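Local coordinates for protein CalS13 (Micromonospora echinospora, PDB 4ZAS) that probably acts as a pyridoxal 5'-phosphate-dependent sugar aminotransferase and binds the nucleotide sugar dTDP-4-keto-6-deoxyglucose, at residues A[110-115]-A[159-164]; A[136-141]-A[314-319]; A[171-176]-A[210-215]; A[194-199]-A[324-329]; A[201-206]-A[318-323]. All blocks are in the same frame, centred on the assembly; numbering follows the deposited sequence.

Contact 1: residues A[110-115]-A[159-164]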
# COMPACT_ATOMS: atom_id res chain seq x y z
N LEU A 110 9.41 5.61 20.49
CA LEU A 110 9.06 4.79 21.64
C LEU A 110 7.74 4.12 21.35
O LEU A 110 6.76 4.78 20.98
CB LEU A 110 8.99 5.65 22.90
CG LEU A 110 10.33 6.20 23.37
CD1 LEU A 110 10.15 7.31 24.37
CD2 LEU A 110 11.22 5.09 23.93
N THR A 111 7.70 2.80 21.49
CA THR A 111 6.51 2.05 21.11
C THR A 111 6.36 0.77 21.92
O THR A 111 7.29 0.37 22.63
CB THR A 111 6.55 1.66 19.63
OG1 THR A 111 5.41 0.85 19.31
CG2 THR A 111 7.79 0.84 19.35
N THR A 112 5.22 0.12 21.79
CA THR A 112 5.01 -1.12 22.53
C THR A 112 5.25 -2.32 21.63
O THR A 112 4.92 -2.30 20.46
CB THR A 112 3.62 -1.20 23.12
OG1 THR A 112 3.38 -2.56 23.55
CG2 THR A 112 2.59 -0.84 22.08
N PRO A 113 5.88 -3.37 22.19
CA PRO A 113 6.13 -4.60 21.43
C PRO A 113 4.95 -5.57 21.44
O PRO A 113 4.92 -6.50 20.62
CB PRO A 113 7.36 -5.19 22.13
CG PRO A 113 7.34 -4.65 23.46
CD PRO A 113 6.63 -3.33 23.44
N LEU A 114 3.99 -5.34 22.34
CA LEU A 114 2.79 -6.18 22.39
C LEU A 114 1.74 -5.60 21.45
O LEU A 114 0.88 -4.79 21.84
CB LEU A 114 2.26 -6.28 23.83
CG LEU A 114 1.04 -7.18 24.05
CD1 LEU A 114 1.28 -8.48 23.36
CD2 LEU A 114 0.83 -7.43 25.54
N THR A 115 1.80 -6.06 20.21
CA THR A 115 0.96 -5.52 19.17
C THR A 115 1.24 -6.27 17.89
O THR A 115 2.14 -7.12 17.85
CB THR A 115 1.21 -3.99 18.96
OG1 THR A 115 0.30 -3.45 17.99
CG2 THR A 115 2.65 -3.75 18.52
N VAL A 159 4.42 5.90 19.93
CA VAL A 159 3.27 5.12 19.43
C VAL A 159 2.64 4.27 20.54
O VAL A 159 3.29 3.37 21.08
CB VAL A 159 3.66 4.20 18.25
CG1 VAL A 159 2.45 3.40 17.79
CG2 VAL A 159 4.22 5.00 17.08
N VAL A 160 1.37 4.53 20.86
CA VAL A 160 0.62 3.67 21.77
C VAL A 160 -0.45 2.87 21.01
O VAL A 160 -1.07 3.36 20.06
CB VAL A 160 -0.08 4.48 22.89
CG1 VAL A 160 0.94 5.26 23.73
CG2 VAL A 160 -1.12 5.40 22.27
N VAL A 161 -0.64 1.62 21.43
CA VAL A 161 -1.67 0.77 20.86
C VAL A 161 -2.80 0.55 21.84
O VAL A 161 -2.56 0.17 23.00
CB VAL A 161 -1.10 -0.57 20.43
CG1 VAL A 161 -2.23 -1.48 19.96
CG2 VAL A 161 -0.01 -0.38 19.36
N HIS A 162 -4.03 0.80 21.40
CA HIS A 162 -5.21 0.42 22.19
C HIS A 162 -5.49 -1.05 21.95
O HIS A 162 -6.41 -1.40 21.22
CB HIS A 162 -6.42 1.24 21.77
CG HIS A 162 -6.22 2.72 21.81
ND1 HIS A 162 -6.14 3.42 23.00
CD2 HIS A 162 -6.10 3.63 20.82
CE1 HIS A 162 -5.98 4.71 22.73
NE2 HIS A 162 -5.96 4.86 21.42
N TRP A 163 -4.72 -1.92 22.59
CA TRP A 163 -4.85 -3.35 22.34
C TRP A 163 -6.29 -3.84 22.59
O TRP A 163 -6.91 -3.49 23.60
CB TRP A 163 -3.85 -4.14 23.18
CG TRP A 163 -3.75 -5.57 22.78
CD1 TRP A 163 -4.08 -6.67 23.53
CD2 TRP A 163 -3.32 -6.07 21.50
NE1 TRP A 163 -3.86 -7.82 22.80
CE2 TRP A 163 -3.40 -7.48 21.56
CE3 TRP A 163 -2.87 -5.47 20.32
CZ2 TRP A 163 -3.04 -8.29 20.47
CZ3 TRP A 163 -2.52 -6.28 19.24
CH2 TRP A 163 -2.61 -7.67 19.33
N LEU A 164 -6.81 -4.57 21.61
CA LEU A 164 -8.17 -5.13 21.60
C LEU A 164 -9.26 -4.07 21.66
O LEU A 164 -10.43 -4.40 21.82
CB LEU A 164 -8.34 -6.11 22.75
CG LEU A 164 -7.26 -7.19 22.70
CD1 LEU A 164 -7.35 -8.08 23.90
CD2 LEU A 164 -7.38 -8.00 21.40
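Leu110 and Val159 join two chain segments that run the same way, their end-to-end directions 25° apart, through a backbone hydrogen bond of 2.8 Å from Val159 N to Leu110 O. Beyond it the two segments part. Thr111 CA still makes a CH-O contact of 3.5 Å with Val159 O. The side chains of Thr111 and Val159 lie side by side and point the same way.

Val161 meets two threonines with one methyl. Its CG2 lies 3.8 Å from Thr112 CG2, the two side chains crossing at about a right angle, and 3.4 Å from Thr115 OG1. In Thr112, OG1 is anti to the backbone N (chi1 167°), which leaves CG2 to meet the valine. That OG1 accepts from Leu114 N at 3.1 Å, an ST turn that shapes the loop after the strand. Loss of the Thr112 side chain beyond CB, as with an alanine here, is likely to leave Leu114 N without this acceptor and to open a gap beside Val161 CG2. Trp163 closes the far end, about 5 Å from the bound nucleotide sugar. Its six-membered ring leans on the backbone, with CZ3 3.6 Å from Thr115 CA. The polar ends are held elsewhere: Thr111 OG1 by Asn120, Thr115 OG1 by Thr119 and Trp163 NE1 by His381.

All the touching residues are buried. Strands 108-111 and 155-161 are neighbours in the mixed seven-stranded sheet, with strand 129-132 flanking the first and strand 189-193 the second. Leu114 packs on helix 370-375.

Contact 2: residues A[136-141]-A[314-319]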
# COMPACT_ATOMS: atom_id res chain seq x y z
N ASP A 136 2.15 -2.51 30.52
CA ASP A 136 1.41 -2.64 31.75
C ASP A 136 0.62 -3.97 31.73
O ASP A 136 -0.30 -4.16 30.92
CB ASP A 136 0.50 -1.43 31.93
CG ASP A 136 -0.42 -1.56 33.12
OD1 ASP A 136 -0.21 -2.45 33.97
OD2 ASP A 136 -1.34 -0.73 33.22
N PRO A 137 1.00 -4.90 32.62
CA PRO A 137 0.42 -6.25 32.64
C PRO A 137 -1.08 -6.31 32.94
O PRO A 137 -1.68 -7.36 32.76
CB PRO A 137 1.23 -6.97 33.73
CG PRO A 137 1.84 -5.90 34.53
CD PRO A 137 2.07 -4.74 33.61
N ALA A 138 -1.67 -5.21 33.40
CA ALA A 138 -3.10 -5.19 33.71
C ALA A 138 -3.93 -4.80 32.49
O ALA A 138 -5.09 -5.21 32.40
CB ALA A 138 -3.39 -4.24 34.86
N THR A 139 -3.36 -4.01 31.58
CA THR A 139 -4.09 -3.51 30.41
C THR A 139 -3.60 -4.10 29.08
O THR A 139 -4.28 -4.00 28.07
CB THR A 139 -3.98 -1.96 30.29
OG1 THR A 139 -2.60 -1.59 30.19
CG2 THR A 139 -4.57 -1.26 31.50
N LEU A 140 -2.41 -4.69 29.11
CA LEU A 140 -1.71 -5.15 27.93
C LEU A 140 -1.28 -3.97 27.06
O LEU A 140 -0.75 -4.16 25.96
CB LEU A 140 -2.57 -6.14 27.13
CG LEU A 140 -3.06 -7.38 27.88
CD1 LEU A 140 -3.95 -8.22 26.99
CD2 LEU A 140 -1.92 -8.23 28.45
N ASN A 141 -1.48 -2.74 27.55
CA ASN A 141 -1.02 -1.54 26.85
C ASN A 141 0.29 -1.01 27.43
O ASN A 141 0.81 -1.55 28.39
CB ASN A 141 -2.11 -0.45 26.86
CG ASN A 141 -3.30 -0.80 25.98
OD1 ASN A 141 -3.17 -1.55 25.03
ND2 ASN A 141 -4.46 -0.23 26.30
N GLN A 314 -8.33 -11.64 34.53
CA GLN A 314 -8.91 -10.76 33.52
C GLN A 314 -8.12 -9.46 33.48
O GLN A 314 -7.29 -9.20 34.37
CB GLN A 314 -10.39 -10.49 33.81
CG GLN A 314 -11.25 -11.75 33.93
CD GLN A 314 -12.73 -11.45 34.15
OE1 GLN A 314 -13.21 -10.35 33.88
NE2 GLN A 314 -13.44 -12.41 34.70
N THR A 315 -8.40 -8.65 32.47
CA THR A 315 -7.76 -7.36 32.25
C THR A 315 -8.47 -6.27 33.05
O THR A 315 -9.65 -6.41 33.38
CB THR A 315 -7.77 -6.99 30.74
OG1 THR A 315 -6.75 -7.73 30.06
CG2 THR A 315 -7.53 -5.50 30.50
N GLU A 316 -7.73 -5.23 33.43
CA GLU A 316 -8.28 -4.04 34.10
C GLU A 316 -9.52 -3.46 33.38
O GLU A 316 -9.62 -3.53 32.15
CB GLU A 316 -7.17 -2.98 34.19
CG GLU A 316 -7.60 -1.62 34.68
CD GLU A 316 -6.54 -0.56 34.42
OE1 GLU A 316 -6.76 0.31 33.54
OE2 GLU A 316 -5.51 -0.59 35.13
N ARG A 317 -10.46 -2.90 34.14
CA ARG A 317 -11.63 -2.24 33.55
C ARG A 317 -11.90 -0.91 34.24
O ARG A 317 -12.31 -0.87 35.38
CB ARG A 317 -12.90 -3.10 33.64
CG ARG A 317 -12.84 -4.46 32.99
CD ARG A 317 -13.19 -4.41 31.53
NE ARG A 317 -13.29 -5.75 30.97
CZ ARG A 317 -12.26 -6.47 30.56
NH1 ARG A 317 -11.03 -6.00 30.67
NH2 ARG A 317 -12.45 -7.68 30.06
N ALA A 318 -11.74 0.19 33.51
CA ALA A 318 -12.00 1.49 34.08
C ALA A 318 -13.39 2.00 33.68
O ALA A 318 -13.86 1.74 32.57
CB ALA A 318 -10.93 2.46 33.62
N ASP A 319 -13.99 2.77 34.57
CA ASP A 319 -15.35 3.29 34.39
C ASP A 319 -15.39 4.39 33.34
O ASP A 319 -16.44 4.68 32.76
CB ASP A 319 -15.87 3.87 35.70
CG ASP A 319 -16.07 2.83 36.76
OD1 ASP A 319 -16.41 1.68 36.41
OD2 ASP A 319 -15.89 3.16 37.95
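Ala138 and Glu316 share the one hydrogen bond between these loops: Glu316 N gives to Ala138 O at 2.8 Å.

The other contacts are mostly van der Waals. Thr315 CG2 presses on the same carbonyl oxygen, 3.1 Å from Ala138 O. The CB atoms of Ala138 and Glu316 meet at 4.0 Å. Thr139 and Glu316 lie side by side, pointing the same way. With CG of Glu316 anti to its backbone N (chi1 172°) and the chain extended, the carboxylate comes alongside the threonine methyl, and Glu316 OE1 sits 3.4 Å from Thr139 CG2. Tyr166 OH bonds to this OE1.

The charged pair here is a like one. Asp136 OD2 and Glu316 OE2 are 4.6 Å apart and probably disfavour each other mildly.

Within residues 136-141, Thr139 OG1 accepts from Asn141 N at 3.1 Å. A glycine at Thr139 would probably leave Asn141 N without this acceptor and strip the methyl from beside the Glu316 carboxylate.

Asp136 OD1 likewise accepts from Ala138 N. An Asx turn and an ST turn thus follow each other in the compact loop after strand 129-132, which meets the connection between strands 312-313 and 321-322.

Contact 3: residues A[171-176]-A[210-215]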
# COMPACT_ATOMS: atom_id res chain seq x y z
N ASN A 171 -5.21 10.77 28.94
CA ASN A 171 -4.98 11.89 29.85
C ASN A 171 -3.60 11.79 30.50
O ASN A 171 -2.85 12.76 30.59
CB ASN A 171 -6.04 11.88 30.94
CG ASN A 171 -7.33 12.51 30.50
OD1 ASN A 171 -7.52 12.78 29.32
ND2 ASN A 171 -8.25 12.67 31.44
N ARG A 172 -3.27 10.59 30.95
CA ARG A 172 -1.99 10.34 31.57
C ARG A 172 -0.87 10.44 30.53
O ARG A 172 0.16 11.04 30.79
CB ARG A 172 -2.00 8.95 32.22
CG ARG A 172 -0.72 8.55 32.92
CD ARG A 172 -0.39 9.51 34.05
NE ARG A 172 0.88 9.13 34.65
CZ ARG A 172 1.63 9.93 35.39
NH1 ARG A 172 1.24 11.18 35.65
NH2 ARG A 172 2.78 9.48 35.86
N LEU A 173 -1.11 9.85 29.36
CA LEU A 173 -0.14 9.87 28.27
C LEU A 173 0.25 11.29 27.95
O LEU A 173 1.44 11.60 27.80
CB LEU A 173 -0.70 9.18 27.03
CG LEU A 173 0.13 9.30 25.75
CD1 LEU A 173 1.44 8.55 25.89
CD2 LEU A 173 -0.66 8.80 24.57
N ARG A 174 -0.76 12.16 27.89
CA ARG A 174 -0.54 13.57 27.58
C ARG A 174 0.24 14.25 28.69
O ARG A 174 1.19 14.97 28.43
CB ARG A 174 -1.88 14.29 27.36
CG ARG A 174 -1.76 15.74 26.94
CD ARG A 174 -3.02 16.28 26.26
NE ARG A 174 -2.63 17.18 25.19
CZ ARG A 174 -2.64 16.88 23.90
NH1 ARG A 174 -3.10 15.72 23.48
NH2 ARG A 174 -2.23 17.79 23.03
N ALA A 175 -0.13 13.98 29.94
CA ALA A 175 0.58 14.58 31.07
C ALA A 175 2.03 14.11 31.12
O ALA A 175 2.94 14.88 31.39
CB ALA A 175 -0.11 14.25 32.37
N VAL A 176 2.24 12.83 30.85
CA VAL A 176 3.56 12.25 30.90
C VAL A 176 4.40 12.84 29.76
O VAL A 176 5.55 13.23 29.97
CB VAL A 176 3.48 10.73 30.87
CG1 VAL A 176 4.79 10.12 30.46
CG2 VAL A 176 3.08 10.23 32.23
N HIS A 210 -8.82 13.27 20.86
CA HIS A 210 -8.03 13.64 22.04
C HIS A 210 -6.71 14.34 21.71
O HIS A 210 -5.79 14.35 22.52
CB HIS A 210 -7.77 12.37 22.87
CG HIS A 210 -9.03 11.70 23.34
ND1 HIS A 210 -9.62 10.66 22.65
CD2 HIS A 210 -9.83 11.96 24.41
CE1 HIS A 210 -10.72 10.30 23.28
NE2 HIS A 210 -10.87 11.06 24.35
N GLY A 211 -6.62 14.90 20.50
CA GLY A 211 -5.48 15.73 20.14
C GLY A 211 -4.23 15.03 19.63
O GLY A 211 -3.20 15.65 19.44
N ASN A 212 -4.32 13.72 19.40
CA ASN A 212 -3.19 12.98 18.86
C ASN A 212 -3.52 12.56 17.44
O ASN A 212 -4.68 12.63 17.03
CB ASN A 212 -2.88 11.73 19.66
CG ASN A 212 -2.62 12.02 21.12
OD1 ASN A 212 -1.95 12.99 21.47
ND2 ASN A 212 -3.15 11.15 21.97
N VAL A 213 -2.51 12.14 16.70
CA VAL A 213 -2.72 11.51 15.40
C VAL A 213 -3.17 10.09 15.62
O VAL A 213 -2.44 9.32 16.23
CB VAL A 213 -1.45 11.56 14.55
CG1 VAL A 213 -1.64 10.81 13.20
CG2 VAL A 213 -1.05 12.99 14.33
N CYS A 214 -4.34 9.71 15.09
CA CYS A 214 -4.89 8.35 15.27
C CYS A 214 -5.02 7.58 13.96
O CYS A 214 -5.57 8.10 12.98
CB CYS A 214 -6.27 8.42 15.92
SG CYS A 214 -6.30 9.25 17.49
N VAL A 215 -4.54 6.34 13.94
CA VAL A 215 -4.63 5.49 12.76
C VAL A 215 -5.55 4.31 13.01
O VAL A 215 -5.36 3.57 13.96
CB VAL A 215 -3.25 4.98 12.32
CG1 VAL A 215 -3.39 4.11 11.09
CG2 VAL A 215 -2.29 6.15 12.09
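The guanidinium of Arg174 and the side-chain amide of Asn212 lie almost parallel, their planes 13° apart, as the two side chains slide past each other in opposite directions. Gly211 O stands at the guanidinium edge, near its plane, 4.0 Å from Arg174 NH1. His210 O, 3.2 Å from Arg174 NH1, and Asn212 OD1, 3.6 Å from it, approach obliquely.

The two segments share no hydrogen bond. His210 O is near enough to Arg174 NH1, but the angle is poor. Three oxygens thus gather round one end of the arginine, and their attraction is probably a general electrostatic one. Arg174 reaches them with CG anti to its backbone N (chi1 -176°) and a chain bent further out at chi3.

Gly211 suits this site. Its phi is positive (85°), and a CB built on it would fall 3.0 Å from Arg174 NH1, a tight fit. The polar ends of its neighbours are fixed from outside. Asn212 ND2 gives to Glu192 OE2, while His210 NE2 bonds to Tyr202 O and the His210 ring meets that of Tyr202 edge to face.

One residue earlier in the helix the contact is looser: the Leu173 methyl CD2 is 4.3 Å from the amide nitrogen Asn212 ND2. Leu173 is buried against Val190 and against helix 144-150, whereas Arg174 is exposed.

Helix 170-180 links strands 155-161 and 189-193, which are adjacent and parallel: a beta-alpha-beta crossover. The contact ties this crossover helix to the loop entering strand 213-217, the next strand of the mixed sheet characteristic of the large domain of fold-type I pyridoxal phosphate enzymes.

Contact 4: residues A[194-199]-A[324-329]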
# COMPACT_ATOMS: atom_id res chain seq x y z
N CYS A 194 -5.20 2.82 16.53
CA CYS A 194 -6.58 2.48 16.86
C CYS A 194 -7.13 1.37 15.96
O CYS A 194 -8.33 1.28 15.74
CB CYS A 194 -7.49 3.72 16.74
SG CYS A 194 -6.91 5.14 17.64
N ALA A 195 -6.24 0.53 15.43
CA ALA A 195 -6.61 -0.47 14.44
C ALA A 195 -7.74 -1.40 14.89
O ALA A 195 -8.61 -1.76 14.09
CB ALA A 195 -5.40 -1.30 14.07
N GLN A 196 -7.75 -1.78 16.17
CA GLN A 196 -8.77 -2.69 16.66
C GLN A 196 -9.83 -1.95 17.44
O GLN A 196 -10.64 -2.56 18.12
CB GLN A 196 -8.14 -3.77 17.53
CG GLN A 196 -6.96 -4.42 16.90
CD GLN A 196 -6.22 -5.33 17.85
OE1 GLN A 196 -6.50 -5.34 19.03
NE2 GLN A 196 -5.31 -6.14 17.32
N ALA A 197 -9.78 -0.62 17.38
CA ALA A 197 -10.51 0.20 18.34
C ALA A 197 -11.70 0.92 17.77
O ALA A 197 -12.20 1.85 18.39
CB ALA A 197 -9.55 1.21 18.96
N TRP A 198 -12.18 0.53 16.59
CA TRP A 198 -13.36 1.19 16.06
C TRP A 198 -14.50 1.08 17.06
O TRP A 198 -14.83 -0.00 17.50
CB TRP A 198 -13.81 0.60 14.72
CG TRP A 198 -15.17 1.16 14.37
CD1 TRP A 198 -16.38 0.69 14.77
CD2 TRP A 198 -15.43 2.33 13.58
NE1 TRP A 198 -17.38 1.49 14.29
CE2 TRP A 198 -16.83 2.50 13.55
CE3 TRP A 198 -14.63 3.24 12.91
CZ2 TRP A 198 -17.44 3.53 12.87
CZ3 TRP A 198 -15.23 4.28 12.24
CH2 TRP A 198 -16.63 4.42 12.22
N GLY A 199 -15.11 2.21 17.41
CA GLY A 199 -16.24 2.20 18.31
C GLY A 199 -15.81 2.46 19.74
O GLY A 199 -16.62 2.82 20.60
N ALA A 324 -13.88 -1.70 23.09
CA ALA A 324 -14.52 -2.25 21.90
C ALA A 324 -14.52 -3.77 21.91
O ALA A 324 -15.28 -4.38 21.17
CB ALA A 324 -13.83 -1.74 20.62
N PHE A 325 -13.62 -4.35 22.69
CA PHE A 325 -13.53 -5.81 22.84
C PHE A 325 -13.54 -6.55 21.50
O PHE A 325 -14.40 -7.38 21.25
CB PHE A 325 -14.68 -6.32 23.71
CG PHE A 325 -14.58 -5.89 25.15
CD1 PHE A 325 -13.67 -6.51 26.00
CD2 PHE A 325 -15.39 -4.90 25.66
CE1 PHE A 325 -13.58 -6.14 27.31
CE2 PHE A 325 -15.30 -4.52 26.98
CZ PHE A 325 -14.39 -5.14 27.81
N TRP A 326 -12.57 -6.24 20.65
CA TRP A 326 -12.43 -6.90 19.35
C TRP A 326 -12.22 -8.40 19.54
O TRP A 326 -12.71 -9.22 18.75
CB TRP A 326 -11.26 -6.31 18.56
CG TRP A 326 -11.15 -6.84 17.18
CD1 TRP A 326 -12.15 -6.88 16.24
CD2 TRP A 326 -9.99 -7.40 16.55
NE1 TRP A 326 -11.67 -7.43 15.07
CE2 TRP A 326 -10.35 -7.75 15.24
CE3 TRP A 326 -8.68 -7.63 16.98
CZ2 TRP A 326 -9.45 -8.33 14.35
CZ3 TRP A 326 -7.78 -8.20 16.08
CH2 TRP A 326 -8.17 -8.54 14.79
N MET A 327 -11.41 -8.72 20.55
CA MET A 327 -11.27 -10.07 21.07
C MET A 327 -11.34 -9.94 22.59
O MET A 327 -11.24 -8.84 23.11
CB MET A 327 -9.96 -10.70 20.61
CG MET A 327 -9.92 -10.98 19.13
SD MET A 327 -8.36 -11.65 18.53
CE MET A 327 -7.28 -10.28 18.82
N TYR A 328 -11.54 -11.03 23.31
CA TYR A 328 -11.56 -10.97 24.76
C TYR A 328 -10.26 -11.56 25.34
O TYR A 328 -9.93 -12.72 25.06
CB TYR A 328 -12.78 -11.71 25.32
CG TYR A 328 -13.00 -11.49 26.80
CD1 TYR A 328 -12.36 -12.27 27.74
CD2 TYR A 328 -13.82 -10.47 27.24
CE1 TYR A 328 -12.55 -12.06 29.08
CE2 TYR A 328 -14.01 -10.25 28.59
CZ TYR A 328 -13.38 -11.05 29.51
OH TYR A 328 -13.58 -10.83 30.85
N PRO A 329 -9.52 -10.75 26.12
CA PRO A 329 -8.23 -11.11 26.73
C PRO A 329 -8.37 -11.86 28.06
O PRO A 329 -9.27 -11.56 28.85
CB PRO A 329 -7.58 -9.75 26.96
CG PRO A 329 -8.71 -8.87 27.24
CD PRO A 329 -9.86 -9.35 26.39
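Gln196 runs its side chain past CE3 and CZ3 of the Trp326 six-membered ring. The two side chains cross at about a right angle. CB and CG start the overlap, with Gln196 CG 3.6 Å from Trp326 CE3. The amide finishes it: Gln196 CD is 3.5 Å from Trp326 CE3, and NE2 is 3.4 Å from Trp326 CZ3. The amide and ring planes are 39° apart, an oblique meeting and not a flat stack. CG of Gln196 is anti to its carbonyl carbon (chi1 -49°), and the chain runs on extended, which brings the amide to CE3 and CZ3.

Both ends of the amide are used. OE1 accepts from Leu164 N, and NE2 gives to O3 of the pyridoxal phosphate-modified lysine at position 222. The glutamine therefore has its rotation set by two polar partners, while Trp326 packs against it. Trp326 NE1 in turn bonds to Ile221 O, next to the cofactor lysine. The tryptophan side chain lies about 4 Å from the bound dTDP-4-keto-6-deoxyglucose.

Ala324 forms a second patch. Its CB rests 3.7 Å from Trp198 O and 4.1 Å from Gln196 O, a methyl against two backbone carbonyls. Between the two segments themselves the contact is van der Waals.

Residues 194-197 form a type I beta turn after strand 189-193. The other segment leads into strand 328-332, the central strand of a three-stranded antiparallel sheet. Trp198 and Ala324 both pack on the long helix 275-305, while Trp163, just after strand 155-161, touches Gln196.

Contact 5: residues A[201-206]-A[318-323]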
# COMPACT_ATOMS: atom_id res chain seq x y z
N THR A 201 -14.51 4.13 23.03
CA THR A 201 -14.78 5.47 23.53
C THR A 201 -13.89 5.70 24.76
O THR A 201 -13.60 4.78 25.50
CB THR A 201 -16.28 5.64 23.84
OG1 THR A 201 -16.77 6.77 23.12
CG2 THR A 201 -16.57 5.81 25.32
N TYR A 202 -13.39 6.93 24.92
CA TYR A 202 -12.56 7.27 26.07
C TYR A 202 -12.97 8.60 26.70
O TYR A 202 -13.03 9.63 26.05
CB TYR A 202 -11.09 7.30 25.69
CG TYR A 202 -10.20 7.79 26.81
CD1 TYR A 202 -9.96 7.01 27.93
CD2 TYR A 202 -9.60 9.03 26.75
CE1 TYR A 202 -9.15 7.46 28.96
CE2 TYR A 202 -8.79 9.50 27.77
CZ TYR A 202 -8.57 8.72 28.87
OH TYR A 202 -7.76 9.20 29.88
N ARG A 203 -13.27 8.55 27.99
CA ARG A 203 -13.76 9.71 28.70
C ARG A 203 -14.98 10.30 28.02
O ARG A 203 -15.20 11.50 28.04
CB ARG A 203 -12.64 10.75 28.80
CG ARG A 203 -11.49 10.29 29.67
CD ARG A 203 -11.49 11.14 30.87
NE ARG A 203 -11.55 10.40 32.11
CZ ARG A 203 -11.78 10.97 33.27
NH1 ARG A 203 -12.02 12.28 33.32
NH2 ARG A 203 -11.81 10.25 34.38
N GLY A 204 -15.82 9.44 27.47
CA GLY A 204 -17.08 9.87 26.90
C GLY A 204 -17.03 10.26 25.43
O GLY A 204 -18.06 10.49 24.82
N ALA A 205 -15.83 10.35 24.87
CA ALA A 205 -15.67 10.75 23.46
C ALA A 205 -14.93 9.68 22.67
O ALA A 205 -14.01 9.03 23.19
CB ALA A 205 -14.95 12.09 23.36
N PRO A 206 -15.29 9.52 21.40
CA PRO A 206 -14.60 8.54 20.55
C PRO A 206 -13.11 8.79 20.35
O PRO A 206 -12.63 9.92 20.43
CB PRO A 206 -15.35 8.66 19.20
CG PRO A 206 -16.22 9.85 19.29
CD PRO A 206 -16.50 10.06 20.76
N ALA A 318 -11.74 0.19 33.51
CA ALA A 318 -12.00 1.49 34.08
C ALA A 318 -13.39 2.00 33.68
O ALA A 318 -13.86 1.74 32.57
CB ALA A 318 -10.93 2.46 33.62
N ASP A 319 -13.99 2.77 34.57
CA ASP A 319 -15.35 3.29 34.39
C ASP A 319 -15.39 4.39 33.34
O ASP A 319 -16.44 4.68 32.76
CB ASP A 319 -15.87 3.87 35.70
CG ASP A 319 -16.07 2.83 36.76
OD1 ASP A 319 -16.41 1.68 36.41
OD2 ASP A 319 -15.89 3.16 37.95
N ASP A 320 -14.24 5.01 33.11
CA ASP A 320 -14.20 6.24 32.34
C ASP A 320 -13.88 5.97 30.88
O ASP A 320 -13.41 6.85 30.17
CB ASP A 320 -13.17 7.20 32.95
CG ASP A 320 -11.73 6.71 32.78
OD1 ASP A 320 -11.50 5.53 32.40
OD2 ASP A 320 -10.82 7.52 33.05
N ARG A 321 -14.11 4.74 30.44
CA ARG A 321 -13.90 4.39 29.04
C ARG A 321 -14.76 3.21 28.68
O ARG A 321 -15.15 2.44 29.54
CB ARG A 321 -12.43 4.09 28.73
CG ARG A 321 -11.93 2.77 29.26
CD ARG A 321 -10.43 2.81 29.43
NE ARG A 321 -10.09 3.76 30.49
CZ ARG A 321 -8.86 3.97 30.94
NH1 ARG A 321 -7.86 3.30 30.41
NH2 ARG A 321 -8.64 4.84 31.93
N GLU A 322 -15.07 3.08 27.40
CA GLU A 322 -15.93 2.02 26.90
C GLU A 322 -15.22 1.22 25.81
O GLU A 322 -15.22 1.62 24.65
CB GLU A 322 -17.23 2.60 26.37
CG GLU A 322 -18.46 1.89 26.84
CD GLU A 322 -19.70 2.61 26.38
OE1 GLU A 322 -19.58 3.73 25.83
OE2 GLU A 322 -20.80 2.04 26.53
N PRO A 323 -14.59 0.11 26.19
CA PRO A 323 -13.78 -0.73 25.30
C PRO A 323 -14.58 -1.34 24.16
O PRO A 323 -15.80 -1.47 24.27
CB PRO A 323 -13.25 -1.81 26.24
CG PRO A 323 -13.31 -1.22 27.58
CD PRO A 323 -14.50 -0.33 27.60
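Thr201 and Glu322 pair across a small three-stranded antiparallel sheet, in which a hairpin with a type I' turn from Tyr202 to Ala205 takes strand 321-322 as its third strand. Two backbone bonds hold this pair: Glu322 N to Thr201 O at 2.9 Å and Thr201 N to Glu322 O at 3.1 Å. Their side chains cross, with Thr201 CG2 3.4 Å from Glu322 CB.

Tyr202 and Arg321 occupy the other face, side by side and pointing the same way. The ring stands almost upright on the guanidinium, the planes 84° apart, and Tyr202 CE1 lies over one guanidinium face. Tyr202 OH bonds to Asn171 N at the start of helix 170-180.

Past the pair, Arg203 N gives to Asp320 O at 2.8 Å. The Asp320 carboxylate makes salt bridges with two arginines, a network that probably offsets part of their charge. Arg203 brings NE and NH2 side-on to Asp320 OD2, its plane 86° from that of the carboxylate. Its chain is bent at chi2 and chi3 to get there. Arg321 is also side-on, NE and NH2 both meeting Asp320 OD1 at 3.0 Å. Each oxygen serves one arginine: Arg321 NH2 uses the syn lone pair of OD1, and Arg203 NH2 takes the anti lone pair of Asp320 OD2 at 3.2 Å.

Contacts 1 and 4 are buried, contacts 2 and 3 partly buried, and contact 5 is at the surface. Contacts 1 and 3 serve the same mixed sheet, one between adjacent strands and the other from the crossover helix. Contact 4 touches contact 1 where Leu164 bonds to both Gln196 and Trp326, and Gln196 also reaches the cofactor. Contact 2 joins contact 1 through Asn141 and Trp163. It shares Ala318 and Asp319 with contact 5, which in turn meets contact 3 through Tyr202. Chemistry follows depth: methyls and indoles dominate inside, one backbone bond and methyl contacts join the loops of contact 2, backbone carbonyls and an arginine meet in contact 3, and paired charges appear in contact 5.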